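Long-range contacts in cytochrome P450 monooxygenase (Rhodococcus sp. ECU0066, PDB 6KBH), which probably works as a self-sufficient monooxygenase, passing electrons from FMN by way of a [2Fe-2S] cluster to a heme that activates oxygen: residues 579-584 with 603-608; 594-599 with 625-630; 654-659 with 680-685; 642-647 with 667-672. One frame throughout, in Å; residues are numbered along the deposited sequence.

Contact 1: residues 579-584 with 603-608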
loop_
_atom_site.group_PDB
_atom_site.type_symbol
_atom_site.label_atom_id
_atom_site.label_comp_id
_atom_site.label_asym_id
_atom_site.label_seq_id
_atom_site.Cartn_x
_atom_site.Cartn_y
_atom_site.Cartn_z
ATOM N N TYR A 579 -9.407 29.039 29.748
ATOM C CA TYR A 579 -8.345 28.105 29.438
ATOM C C TYR A 579 -7.132 28.524 30.239
ATOM O O TYR A 579 -6.719 29.681 30.179
ATOM C CB TYR A 579 -8.061 28.116 27.938
ATOM C CG TYR A 579 -9.342 28.289 27.163
ATOM C CD1 TYR A 579 -10.156 27.201 26.908
ATOM C CD2 TYR A 579 -9.782 29.545 26.762
ATOM C CE1 TYR A 579 -11.349 27.345 26.238
ATOM C CE2 TYR A 579 -10.978 29.699 26.091
ATOM C CZ TYR A 579 -11.757 28.597 25.831
ATOM O OH TYR A 579 -12.946 28.763 25.160
ATOM N N VAL A 580 -6.575 27.610 31.012
ATOM C CA VAL A 580 -5.271 27.846 31.599
ATOM C C VAL A 580 -4.358 26.818 30.971
ATOM O O VAL A 580 -4.718 25.640 30.884
ATOM C CB VAL A 580 -5.279 27.795 33.136
ATOM C CG1 VAL A 580 -6.326 28.779 33.654
ATOM C CG2 VAL A 580 -5.385 26.361 33.707
ATOM N N PHE A 581 -3.238 27.275 30.427
ATOM C CA PHE A 581 -2.317 26.429 29.686
ATOM C C PHE A 581 -1.062 26.280 30.535
ATOM O O PHE A 581 -0.544 27.271 31.044
ATOM C CB PHE A 581 -1.968 27.053 28.333
ATOM C CG PHE A 581 -3.159 27.534 27.526
ATOM C CD1 PHE A 581 -3.663 28.812 27.684
ATOM C CD2 PHE A 581 -3.756 26.701 26.586
ATOM C CE1 PHE A 581 -4.734 29.256 26.932
ATOM C CE2 PHE A 581 -4.835 27.130 25.828
ATOM C CZ PHE A 581 -5.328 28.411 25.995
ATOM N N VAL A 582 -0.594 25.059 30.720
ATOM C CA VAL A 582 0.693 24.822 31.354
ATOM C C VAL A 582 1.574 24.144 30.318
ATOM O O VAL A 582 1.097 23.322 29.532
ATOM C CB VAL A 582 0.590 24.010 32.656
ATOM C CG1 VAL A 582 0.037 22.654 32.391
ATOM C CG2 VAL A 582 1.946 23.948 33.352
ATOM N N ALA A 583 2.841 24.548 30.263
ATOM C CA ALA A 583 3.722 24.207 29.151
ATOM C C ALA A 583 5.132 24.001 29.678
ATOM O O ALA A 583 5.631 24.813 30.463
ATOM C CB ALA A 583 3.725 25.306 28.079
ATOM N N GLY A 584 5.767 22.918 29.239
ATOM C CA GLY A 584 7.120 22.609 29.657
ATOM C C GLY A 584 8.042 22.295 28.498
ATOM O O GLY A 584 7.752 21.408 27.689
ATOM N N GLY A 603 -11.245 35.684 24.706
ATOM C CA GLY A 603 -11.647 34.839 25.821
ATOM C C GLY A 603 -10.569 34.806 26.880
ATOM O O GLY A 603 -9.415 34.866 26.566
ATOM N N ASP A 604 -10.932 34.677 28.141
ATOM C CA ASP A 604 -9.949 34.686 29.209
ATOM C C ASP A 604 -9.085 33.459 29.208
ATOM O O ASP A 604 -9.564 32.391 29.203
ATOM C CB ASP A 604 -10.689 34.955 30.552
ATOM C CG ASP A 604 -9.889 34.588 31.804
ATOM O OD1 ASP A 604 -8.703 34.325 31.714
ATOM O OD2 ASP A 604 -10.458 34.540 32.898
ATOM N N TYR A 605 -7.789 33.637 29.264
ATOM C CA TYR A 605 -6.884 32.501 29.292
ATOM C C TYR A 605 -5.660 32.850 30.129
ATOM O O TYR A 605 -5.314 34.020 30.305
ATOM C CB TYR A 605 -6.476 32.069 27.876
ATOM C CG TYR A 605 -5.716 33.117 27.097
ATOM C CD1 TYR A 605 -6.384 34.163 26.476
ATOM C CD2 TYR A 605 -4.334 33.054 26.969
ATOM C CE1 TYR A 605 -5.702 35.121 25.759
ATOM C CE2 TYR A 605 -3.639 34.012 26.252
ATOM C CZ TYR A 605 -4.331 35.043 25.649
ATOM O OH TYR A 605 -3.655 36.003 24.932
ATOM N N GLU A 606 -5.009 31.808 30.647
ATOM C CA GLU A 606 -3.839 31.958 31.503
ATOM C C GLU A 606 -2.814 30.911 31.098
ATOM O O GLU A 606 -3.124 29.720 31.089
ATOM C CB GLU A 606 -4.222 31.794 32.981
ATOM C CG GLU A 606 -3.317 32.539 33.944
ATOM C CD GLU A 606 -3.807 32.473 35.379
ATOM O OE1 GLU A 606 -4.471 31.476 35.736
ATOM O OE2 GLU A 606 -3.525 33.417 36.148
ATOM N N ILE A 607 -1.598 31.333 30.760
ATOM C CA ILE A 607 -0.600 30.406 30.235
ATOM C C ILE A 607 0.623 30.410 31.143
ATOM O O ILE A 607 1.116 31.474 31.538
ATOM C CB ILE A 607 -0.231 30.725 28.773
ATOM C CG1 ILE A 607 0.720 31.897 28.640
ATOM C CG2 ILE A 607 -1.444 31.141 28.010
ATOM C CD1 ILE A 607 1.051 32.138 27.194
ATOM N N HIS A 608 1.085 29.212 31.493
ATOM C CA HIS A 608 2.163 29.004 32.447
ATOM C C HIS A 608 3.220 28.158 31.744
ATOM O O HIS A 608 2.937 27.029 31.332
ATOM C CB HIS A 608 1.642 28.313 33.719
ATOM C CG HIS A 608 0.759 29.170 34.565
ATOM N ND1 HIS A 608 1.231 29.898 35.636
ATOM C CD2 HIS A 608 -0.574 29.395 34.520
ATOM C CE1 HIS A 608 0.236 30.551 36.208
ATOM N NE2 HIS A 608 -0.873 30.264 35.549
#
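Y579 O accepts the amide of E606 at 2.8 Å (N to O), and two residues on F581 O takes the amide of H608 at 2.6 Å (N to O), the N-H...O angle being 151° in the first and 150° in the second. In the other direction the amide of A583 makes a weak bond to H608 O and that of Y579 a long, weak one to D604 O at 3.4 Å (N to O). The bond from F581 N to E606 O is modelled too, but that oxygen is crowded by V580 CA, so its length is doubtful. Between them these bonds zip two parallel strands in a register that sets Y579 beside Y605, V580 beside E606, F581 beside I607 and V582 beside H608. On the face bearing Y579, F581 and Y605 the F581 ring carries the packing. Its chi1 of -48° sets CG beside the backbone N, and the ring extends from there to Y605 and I607: CE1 lies 3.4 Å from Y605 CB, which sits at the ring edge, while CD1 meets I607 CG2 obliquely. On the reverse face V580 and E606 run side by side, V580 CG1 at 3.7 Å from E606 CB; the carboxylate beyond makes long, weak ion pairs with R578 and R632. Strand 655-661 flanks 578-584 on its far edge and strand 631-635 flanks 605-611. Helix 588-601, which links the two strands in this beta-alpha-beta unit, lies over the F581 face, with V598 against Y579 and Y605 and V591 against F581.

Contact 2: residues 594-599 with 625-630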
loop_
_atom_site.group_PDB
_atom_site.type_symbol
_atom_site.label_atom_id
_atom_site.label_comp_id
_atom_site.label_asym_id
_atom_site.label_seq_id
_atom_site.Cartn_x
_atom_site.Cartn_y
_atom_site.Cartn_z
ATOM N N MET A 594 -2.763 27.465 20.449
ATOM C CA MET A 594 -4.031 27.489 21.170
ATOM C C MET A 594 -4.217 28.805 21.911
ATOM O O MET A 594 -5.341 29.309 22.020
ATOM C CB MET A 594 -4.107 26.310 22.139
ATOM C CG MET A 594 -3.769 24.974 21.511
ATOM S SD MET A 594 -3.627 23.648 22.717
ATOM C CE MET A 594 -5.342 23.169 22.900
ATOM N N ALA A 595 -3.127 29.372 22.432
ATOM C CA ALA A 595 -3.202 30.699 23.030
ATOM C C ALA A 595 -3.638 31.736 22.004
ATOM O O ALA A 595 -4.371 32.677 22.331
ATOM C CB ALA A 595 -1.852 31.076 23.639
ATOM N N ASP A 596 -3.206 31.575 20.751
ATOM C CA ASP A 596 -3.541 32.554 19.722
ATOM C C ASP A 596 -5.007 32.458 19.312
ATOM O O ASP A 596 -5.663 33.491 19.122
ATOM C CB ASP A 596 -2.624 32.381 18.514
ATOM C CG ASP A 596 -1.213 32.871 18.779
ATOM O OD1 ASP A 596 -1.014 33.598 19.774
ATOM O OD2 ASP A 596 -0.308 32.540 17.987
ATOM N N GLN A 597 -5.537 31.236 19.156
ATOM C CA GLN A 597 -6.965 31.083 18.879
ATOM C C GLN A 597 -7.805 31.829 19.907
ATOM O O GLN A 597 -8.762 32.527 19.557
ATOM C CB GLN A 597 -7.380 29.606 18.864
ATOM C CG GLN A 597 -6.599 28.680 17.957
ATOM C CD GLN A 597 -7.513 27.781 17.129
ATOM O OE1 GLN A 597 -8.074 28.209 16.121
ATOM N NE2 GLN A 597 -7.713 26.553 17.588
ATOM N N VAL A 598 -7.445 31.702 21.185
ATOM C CA VAL A 598 -8.268 32.257 22.251
ATOM C C VAL A 598 -8.150 33.774 22.308
ATOM O O VAL A 598 -9.110 34.459 22.673
ATOM C CB VAL A 598 -7.899 31.611 23.594
ATOM C CG1 VAL A 598 -8.736 32.192 24.716
ATOM C CG2 VAL A 598 -8.088 30.104 23.522
ATOM N N LYS A 599 -6.992 34.334 21.955
ATOM C CA LYS A 599 -6.904 35.788 21.888
ATOM C C LYS A 599 -7.762 36.334 20.756
ATOM O O LYS A 599 -8.275 37.454 20.856
ATOM C CB LYS A 599 -5.445 36.234 21.755
ATOM C CG LYS A 599 -4.935 36.523 20.350
ATOM C CD LYS A 599 -3.832 37.574 20.434
ATOM C CE LYS A 599 -3.184 37.863 19.094
ATOM N NZ LYS A 599 -2.184 38.955 19.238
ATOM N N ARG A 625 5.635 39.747 23.266
ATOM C CA ARG A 625 4.950 40.695 22.393
ATOM C C ARG A 625 3.444 40.480 22.406
ATOM O O ARG A 625 2.679 41.448 22.292
ATOM C CB ARG A 625 5.512 40.563 20.976
ATOM C CG ARG A 625 4.645 41.117 19.859
ATOM C CD ARG A 625 4.615 40.149 18.676
ATOM N NE ARG A 625 3.631 39.085 18.854
ATOM C CZ ARG A 625 3.548 38.003 18.085
ATOM N NH1 ARG A 625 4.391 37.831 17.075
ATOM N NH2 ARG A 625 2.613 37.095 18.327
ATOM N N ASP A 626 3.003 39.232 22.547
ATOM C CA ASP A 626 1.594 38.887 22.643
ATOM C C ASP A 626 1.410 37.947 23.822
ATOM O O ASP A 626 2.302 37.159 24.143
ATOM C CB ASP A 626 1.087 38.227 21.355
ATOM C CG ASP A 626 0.625 39.236 20.326
ATOM O OD1 ASP A 626 -0.355 39.962 20.596
ATOM O OD2 ASP A 626 1.249 39.311 19.250
ATOM N N HIS A 627 0.250 38.039 24.473
ATOM C CA HIS A 627 -0.061 37.298 25.692
ATOM C C HIS A 627 0.856 37.683 26.849
ATOM O O HIS A 627 0.883 36.982 27.869
ATOM C CB HIS A 627 0.003 35.778 25.479
ATOM C CG HIS A 627 -0.503 35.331 24.141
ATOM N ND1 HIS A 627 -1.820 35.470 23.758
ATOM C CD2 HIS A 627 0.132 34.753 23.093
ATOM C CE1 HIS A 627 -1.975 34.995 22.535
ATOM N NE2 HIS A 627 -0.806 34.555 22.108
ATOM N N GLY A 628 1.615 38.776 26.716
ATOM C CA GLY A 628 2.547 39.160 27.766
ATOM C C GLY A 628 1.850 39.566 29.048
ATOM O O GLY A 628 2.314 39.246 30.147
ATOM N N GLU A 629 0.735 40.289 28.927
ATOM C CA GLU A 629 -0.118 40.549 30.080
ATOM C C GLU A 629 -0.578 39.253 30.738
ATOM O O GLU A 629 -0.897 39.242 31.933
ATOM C CB GLU A 629 -1.324 41.389 29.648
ATOM C CG GLU A 629 -1.926 40.957 28.313
ATOM C CD GLU A 629 -1.349 41.721 27.135
ATOM O OE1 GLU A 629 -0.390 42.494 27.341
ATOM O OE2 GLU A 629 -1.841 41.540 26.001
ATOM N N SER A 630 -0.603 38.150 29.982
ATOM C CA SER A 630 -1.208 36.899 30.425
ATOM C C SER A 630 -0.224 35.762 30.680
ATOM O O SER A 630 -0.642 34.722 31.195
ATOM C CB SER A 630 -2.243 36.421 29.398
ATOM O OG SER A 630 -3.237 37.398 29.148
#
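D596 OD1 takes the NE2-H of H627 at 2.5 Å, with an N-H...O angle of 156°. The oxygen lies in the plane of the imidazole, which meets it nearly along its C-O axis, and carboxylate and ring are almost coplanar, 25° apart. D596 OD2 is held by a salt bridge to R622, so both carboxylate oxygens have partners. The ring is sandwiched as well: A595 CB sits over one face, 4.1 Å from the ring centroid, and D626 CB over the other, toward the rim. At the edge K599 CB approaches H627 CE1 to 3.8 Å. From there the lysine chain, extended beyond CG, passes the imidazole and carries NZ to D626 OD1, a salt bridge of 2.5 Å. D626 OD2 also pairs with R625 NE, which makes a three-residue charged network. An alanine in place of H627 would probably leave D596 OD1 without its ring N-H donor and open a gap beneath the A595 methyl, loosening the loop from the helix. Beyond the pair, the Y605 ring meets that of H627 steeply. H627 has a left-handed backbone conformation, just after D626 has left helix 620-625. Through its ring, H627 ties the turn between that helix and the edge strand 631-635 to helix 588-601, on one face of the parallel, Rossmann-like sheet of the reductase part.

Contact 3: residues 654-659 with 680-685. With FMN (flavin mononucleotide), chain B.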
loop_
_atom_site.group_PDB
_atom_site.type_symbol
_atom_site.label_atom_id
_atom_site.label_comp_id
_atom_site.label_asym_id
_atom_site.label_seq_id
_atom_site.Cartn_x
_atom_site.Cartn_y
_atom_site.Cartn_z
ATOM N N GLY A 654 -16.164 26.171 35.226
ATOM C CA GLY A 654 -15.952 26.412 33.809
ATOM C C GLY A 654 -14.545 26.163 33.299
ATOM O O GLY A 654 -14.367 25.853 32.116
ATOM N N THR A 655 -13.537 26.289 34.163
ATOM C CA THR A 655 -12.149 26.250 33.712
ATOM C C THR A 655 -11.795 24.907 33.077
ATOM O O THR A 655 -12.133 23.839 33.599
ATOM C CB THR A 655 -11.194 26.528 34.876
ATOM O OG1 THR A 655 -11.446 27.834 35.412
ATOM C CG2 THR A 655 -9.745 26.449 34.412
ATOM N N GLN A 656 -11.118 24.979 31.929
ATOM C CA GLN A 656 -10.431 23.863 31.297
ATOM C C GLN A 656 -8.928 24.104 31.305
ATOM O O GLN A 656 -8.458 25.238 31.452
ATOM C CB GLN A 656 -10.907 23.650 29.851
ATOM C CG GLN A 656 -12.186 22.849 29.704
ATOM C CD GLN A 656 -12.483 22.519 28.255
ATOM O OE1 GLN A 656 -11.793 22.985 27.348
ATOM N NE2 GLN A 656 -13.514 21.714 28.028
ATOM N N VAL A 657 -8.171 23.013 31.158
ATOM C CA VAL A 657 -6.708 23.068 31.136
ATOM C C VAL A 657 -6.192 22.151 30.026
ATOM O O VAL A 657 -6.371 20.925 30.097
ATOM C CB VAL A 657 -6.087 22.633 32.485
ATOM C CG1 VAL A 657 -4.563 22.861 32.471
ATOM C CG2 VAL A 657 -6.750 23.256 33.718
ATOM N N TYR A 658 -5.538 22.729 29.022
ATOM C CA TYR A 658 -4.753 21.945 28.081
ATOM C C TYR A 658 -3.275 22.121 28.388
ATOM O O TYR A 658 -2.842 23.191 28.833
ATOM C CB TYR A 658 -5.028 22.321 26.624
ATOM C CG TYR A 658 -6.484 22.334 26.262
ATOM C CD1 TYR A 658 -7.306 23.374 26.657
ATOM C CD2 TYR A 658 -7.033 21.307 25.524
ATOM C CE1 TYR A 658 -8.627 23.391 26.332
ATOM C CE2 TYR A 658 -8.364 21.309 25.193
ATOM C CZ TYR A 658 -9.156 22.361 25.601
ATOM O OH TYR A 658 -10.493 22.397 25.283
ATOM N N SER A 659 -2.503 21.059 28.151
ATOM C CA SER A 659 -1.126 21.064 28.602
ATOM C C SER A 659 -0.286 20.095 27.793
ATOM O O SER A 659 -0.786 19.106 27.254
ATOM C CB SER A 659 -1.045 20.700 30.078
ATOM O OG SER A 659 -1.398 19.339 30.296
ATOM N N THR A 680 -11.892 17.956 32.300
ATOM C CA THR A 680 -11.232 19.241 32.512
ATOM C C THR A 680 -9.857 19.303 31.858
ATOM O O THR A 680 -9.521 20.304 31.215
ATOM C CB THR A 680 -11.101 19.517 34.011
ATOM O OG1 THR A 680 -10.690 18.317 34.681
ATOM C CG2 THR A 680 -12.425 19.986 34.585
ATOM N N LEU A 681 -9.046 18.263 32.019
ATOM C CA LEU A 681 -7.652 18.290 31.596
ATOM C C LEU A 681 -7.490 17.607 30.246
ATOM O O LEU A 681 -8.029 16.517 30.028
ATOM C CB LEU A 681 -6.751 17.607 32.627
ATOM C CG LEU A 681 -5.337 17.309 32.119
ATOM C CD1 LEU A 681 -4.577 18.602 31.853
ATOM C CD2 LEU A 681 -4.573 16.413 33.078
ATOM N N HIS A 682 -6.742 18.243 29.350
ATOM C CA HIS A 682 -6.355 17.631 28.089
ATOM C C HIS A 682 -4.849 17.739 27.934
ATOM O O HIS A 682 -4.254 18.773 28.250
ATOM C CB HIS A 682 -7.056 18.284 26.902
ATOM C CG HIS A 682 -8.529 18.454 27.094
ATOM N ND1 HIS A 682 -9.069 19.490 27.825
ATOM C CD2 HIS A 682 -9.577 17.718 26.653
ATOM C CE1 HIS A 682 -10.386 19.386 27.824
ATOM N NE2 HIS A 682 -10.719 18.319 27.120
ATOM N N VAL A 683 -4.237 16.667 27.456
ATOM C CA VAL A 683 -2.792 16.568 27.337
ATOM C C VAL A 683 -2.451 16.079 25.940
ATOM O O VAL A 683 -3.236 15.375 25.300
ATOM C CB VAL A 683 -2.192 15.614 28.392
ATOM C CG1 VAL A 683 -2.050 16.326 29.724
ATOM C CG2 VAL A 683 -3.069 14.389 28.529
ATOM N N GLU A 684 -1.277 16.470 25.462
ATOM C CA GLU A 684 -0.686 15.889 24.267
ATOM C C GLU A 684 0.707 15.386 24.619
ATOM O O GLU A 684 1.548 16.150 25.110
ATOM C CB GLU A 684 -0.615 16.897 23.112
ATOM C CG GLU A 684 0.346 16.490 21.999
ATOM C CD GLU A 684 -0.131 16.898 20.613
ATOM O OE1 GLU A 684 -1.084 16.274 20.096
ATOM O OE2 GLU A 684 0.460 17.831 20.030
ATOM N N HIS A 685 0.944 14.103 24.379
ATOM C CA HIS A 685 2.232 13.492 24.658
ATOM C C HIS A 685 3.138 13.600 23.438
ATOM O O HIS A 685 2.696 13.413 22.298
ATOM C CB HIS A 685 2.056 12.023 25.044
ATOM C CG HIS A 685 1.085 11.796 26.158
ATOM N ND1 HIS A 685 1.443 11.882 27.486
ATOM C CD2 HIS A 685 -0.231 11.474 26.143
ATOM C CE1 HIS A 685 0.389 11.626 28.241
ATOM N NE2 HIS A 685 -0.639 11.375 27.451
HETATM N N1 FMN B . 5.368 13.876 18.964
HETATM C C2 FMN B . 4.090 13.509 18.787
HETATM O O2 FMN B . 3.783 12.277 18.898
HETATM N N3 FMN B . 3.124 14.390 18.496
HETATM C C4 FMN B . 3.445 15.694 18.378
HETATM O O4 FMN B . 2.487 16.607 18.086
HETATM C C4A FMN B . 4.764 16.105 18.560
HETATM N N5 FMN B . 5.069 17.408 18.438
HETATM C C5A FMN B . 6.341 17.788 18.609
HETATM C C6 FMN B . 6.622 19.136 18.480
HETATM C C7 FMN B . 7.911 19.583 18.647
HETATM C C7M FMN B . 8.084 21.112 18.467
HETATM C C8 FMN B . 8.946 18.691 18.955
HETATM C C8M FMN B . 10.382 19.138 19.142
HETATM C C9 FMN B . 8.658 17.338 19.100
HETATM C C9A FMN B . 7.353 16.871 18.915
HETATM N N10 FMN B . 7.041 15.563 19.043
HETATM C C10 FMN B . 5.749 15.170 18.861
HETATM C "C1'" FMN B . 8.080 14.526 19.336
HETATM C "C2'" FMN B . 8.762 14.031 18.086
HETATM O "O2'" FMN B . 7.949 13.302 17.262
HETATM C "C3'" FMN B . 9.973 13.198 18.423
HETATM O "O3'" FMN B . 9.696 12.109 19.262
HETATM C "C4'" FMN B . 11.095 14.069 19.029
HETATM O "O4'" FMN B . 11.409 15.275 18.443
HETATM C "C5'" FMN B . 12.466 13.331 18.999
HETATM O "O5'" FMN B . 12.794 12.582 17.802
HETATM P P FMN B . 13.960 11.532 17.875
HETATM O O1P FMN B . 13.782 10.491 16.801
HETATM O O2P FMN B . 15.287 12.189 17.664
HETATM O O3P FMN B . 13.919 10.906 19.234
#
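The beta-alpha-beta unit made by strand 655-661, helix 663-672 and strand 681-685 brings V657 and S659 into backbone pairing with T680, H682 and E684 and leads to the FMN site. The amide of V657 bonds to T680 O at 3.0 Å and that of H682 to V657 O at 2.8 Å; then S659 N meets H682 O, and E684 N meets S659 O. Where Y658 lies opposite H682, their side chains point the same way and form an offset stack, centroids 4.3 Å apart and planes at 15°. H682 ND1 lies 3.3 Å from Y658 CE2, over the phenol face toward its rim. The amide carbon CD of Q656 reaches H682 CE1 obliquely at 3.8 Å. This is the parallel pairing of a Rossmann-like sheet, with 681-685 as its edge strand. The phenol oxygen is hydrogen-bonded to D573 N and only weakly to Q656 OE1. A leucine at Y658 would probably leave D573 N without its acceptor and the H682 ring without its flat partner. On the opposite face S659 OG packs against V683 CG1. S659 OG also lies 3.6 Å from L681 CD1, with L666 and L669 of the crossover helix beyond. E684, one of the FMN-binding residues, has CG anti to its backbone N (chi1 163°); its chain bends at the next bond, and OE2 lies 3.1 Å from FMN O4.

Contact 4: residues 642-647 with 667-672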
loop_
_atom_site.group_PDB
_atom_site.type_symbol
_atom_site.label_atom_id
_atom_site.label_comp_id
_atom_site.label_asym_id
_atom_site.label_seq_id
_atom_site.Cartn_x
_atom_site.Cartn_y
_atom_site.Cartn_z
ATOM N N MET A 642 7.383 25.894 38.948
ATOM C CA MET A 642 5.941 25.781 38.873
ATOM C C MET A 642 5.430 24.701 39.805
ATOM O O MET A 642 5.496 23.504 39.497
ATOM C CB MET A 642 5.535 25.492 37.444
ATOM C CG MET A 642 5.499 26.756 36.769
ATOM S SD MET A 642 4.363 27.629 37.823
ATOM C CE MET A 642 2.968 27.288 36.844
ATOM N N ASP A 643 4.835 25.124 40.895
ATOM C CA ASP A 643 4.212 24.189 41.814
ATOM C C ASP A 643 2.734 24.101 41.453
ATOM O O ASP A 643 1.933 24.961 41.827
ATOM C CB ASP A 643 4.451 24.626 43.250
ATOM C CG ASP A 643 5.924 24.601 43.613
ATOM O OD1 ASP A 643 6.750 24.278 42.729
ATOM O OD2 ASP A 643 6.254 24.900 44.779
ATOM N N LEU A 644 2.392 23.046 40.719
ATOM C CA LEU A 644 1.000 22.798 40.358
ATOM C C LEU A 644 0.062 22.665 41.552
ATOM O O LEU A 644 -1.092 23.116 41.434
ATOM C CB LEU A 644 0.926 21.548 39.473
ATOM C CG LEU A 644 1.781 21.657 38.209
ATOM C CD1 LEU A 644 2.144 20.288 37.661
ATOM C CD2 LEU A 644 1.067 22.487 37.157
ATOM N N PRO A 645 0.447 22.057 42.689
ATOM C CA PRO A 645 -0.499 21.972 43.819
ATOM C C PRO A 645 -1.156 23.295 44.175
ATOM O O PRO A 645 -2.375 23.342 44.382
ATOM C CB PRO A 645 0.384 21.447 44.957
ATOM C CG PRO A 645 1.394 20.615 44.276
ATOM C CD PRO A 645 1.692 21.316 42.982
ATOM N N SER A 646 -0.380 24.379 44.240
ATOM C CA SER A 646 -0.951 25.686 44.545
ATOM C C SER A 646 -1.936 26.126 43.468
ATOM O O SER A 646 -3.065 26.532 43.769
ATOM C CB SER A 646 0.164 26.720 44.701
ATOM O OG SER A 646 1.289 26.159 45.354
ATOM N N LEU A 647 -1.521 26.047 42.199
ATOM C CA LEU A 647 -2.313 26.605 41.104
ATOM C C LEU A 647 -3.697 25.978 41.032
ATOM O O LEU A 647 -4.704 26.681 40.889
ATOM C CB LEU A 647 -1.583 26.401 39.780
ATOM C CG LEU A 647 -0.581 27.425 39.272
ATOM C CD1 LEU A 647 -0.018 26.859 38.016
ATOM C CD2 LEU A 647 -1.265 28.741 38.993
ATOM N N SER A 667 2.422 13.924 33.993
ATOM C CA SER A 667 2.024 12.994 35.043
ATOM C C SER A 667 1.695 13.737 36.332
ATOM O O SER A 667 0.594 13.606 36.881
ATOM C CB SER A 667 3.137 11.970 35.289
ATOM O OG SER A 667 3.577 11.388 34.077
ATOM N N ALA A 668 2.647 14.535 36.825
ATOM C CA ALA A 668 2.436 15.264 38.073
ATOM C C ALA A 668 1.237 16.198 37.977
ATOM O O ALA A 668 0.492 16.362 38.949
ATOM C CB ALA A 668 3.693 16.049 38.452
ATOM N N LEU A 669 1.039 16.826 36.818
ATOM C CA LEU A 669 -0.138 17.671 36.646
ATOM C C LEU A 669 -1.413 16.852 36.790
ATOM O O LEU A 669 -2.308 17.216 37.559
ATOM C CB LEU A 669 -0.106 18.365 35.290
ATOM C CG LEU A 669 -1.404 19.082 34.932
ATOM C CD1 LEU A 669 -1.794 20.117 35.988
ATOM C CD2 LEU A 669 -1.284 19.705 33.566
ATOM N N SER A 670 -1.502 15.730 36.064
ATOM C CA SER A 670 -2.654 14.842 36.185
ATOM C C SER A 670 -2.961 14.509 37.639
ATOM O O SER A 670 -4.126 14.317 38.000
ATOM C CB SER A 670 -2.418 13.561 35.383
ATOM O OG SER A 670 -3.482 12.636 35.554
ATOM N N GLU A 671 -1.937 14.452 38.492
ATOM C CA GLU A 671 -2.175 14.258 39.920
ATOM C C GLU A 671 -2.812 15.498 40.537
ATOM O O GLU A 671 -3.782 15.399 41.301
ATOM C CB GLU A 671 -0.865 13.928 40.629
ATOM C CG GLU A 671 0.013 12.892 39.933
ATOM C CD GLU A 671 -0.531 11.471 39.994
ATOM O OE1 GLU A 671 -1.767 11.273 39.997
ATOM O OE2 GLU A 671 0.304 10.542 40.052
ATOM N N ALA A 672 -2.272 16.680 40.220
ATOM C CA ALA A 672 -2.765 17.908 40.834
ATOM C C ALA A 672 -4.183 18.238 40.388
ATOM O O ALA A 672 -4.942 18.835 41.157
ATOM C CB ALA A 672 -1.825 19.068 40.521
#
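L644 fills the tight side of this contact, pressing CB and both methyls against L669 and A672 of helix 663-672. Its chi1 (-57°) sets CG anti to the carbonyl carbon; beyond it CD1 rests on the backbone of the partner helix, 3.6 Å from L669 CA, and also meets L669 CB at 3.8 Å. The other methyl, CD2, comes to 3.9 Å from L669 CD1, and the two leucine side chains cross at about a right angle. Nearer its backbone, L644 CB touches A672 CB at 3.8 Å; consistent with the small alanine, the backbones come close here, and the CA atoms of P645 and A672 are 5.5 Å apart. The outer side is looser. P645 only grazes A672, its N 4.3 Å from A672 CB, and A668 meets L644 CD1 through its carbonyl carbon at 4.2 Å; both residues are exposed. The contact is apolar, carried mainly by L644 against L669 and A672. On the buried side the two leucines reach V582 of the sheet, while M642 and L647 lean on H608. The contact thus joins the single-turn helix 644-647, which D643 precedes at the N-cap position without a side-chain capping bond, to the last turns of helix 663-672: two helices in contact on one face of the parallel sheet of a Rossmann-like domain.

In the fold
Following the chain, contact 1 closes the first strand-helix-strand loop, pairing 578-584 with 605-611. Contact 2 starts on the helix within that loop and ends beyond it, after helix 620-625, so the two cross. Contact 4 opens next, at 642-647; contact 3 opens before contact 4 has closed and ends last, so these also cross. Contacts 1 and 3 share one five-stranded parallel sheet, 578-584 and 655-661 being neighbours in it. Contacts 2 and 4 lie on opposite faces of that sheet, their nearest atoms about 10 Å apart: V598 packs on the Y579 and F581 face, L669 on the V582 face.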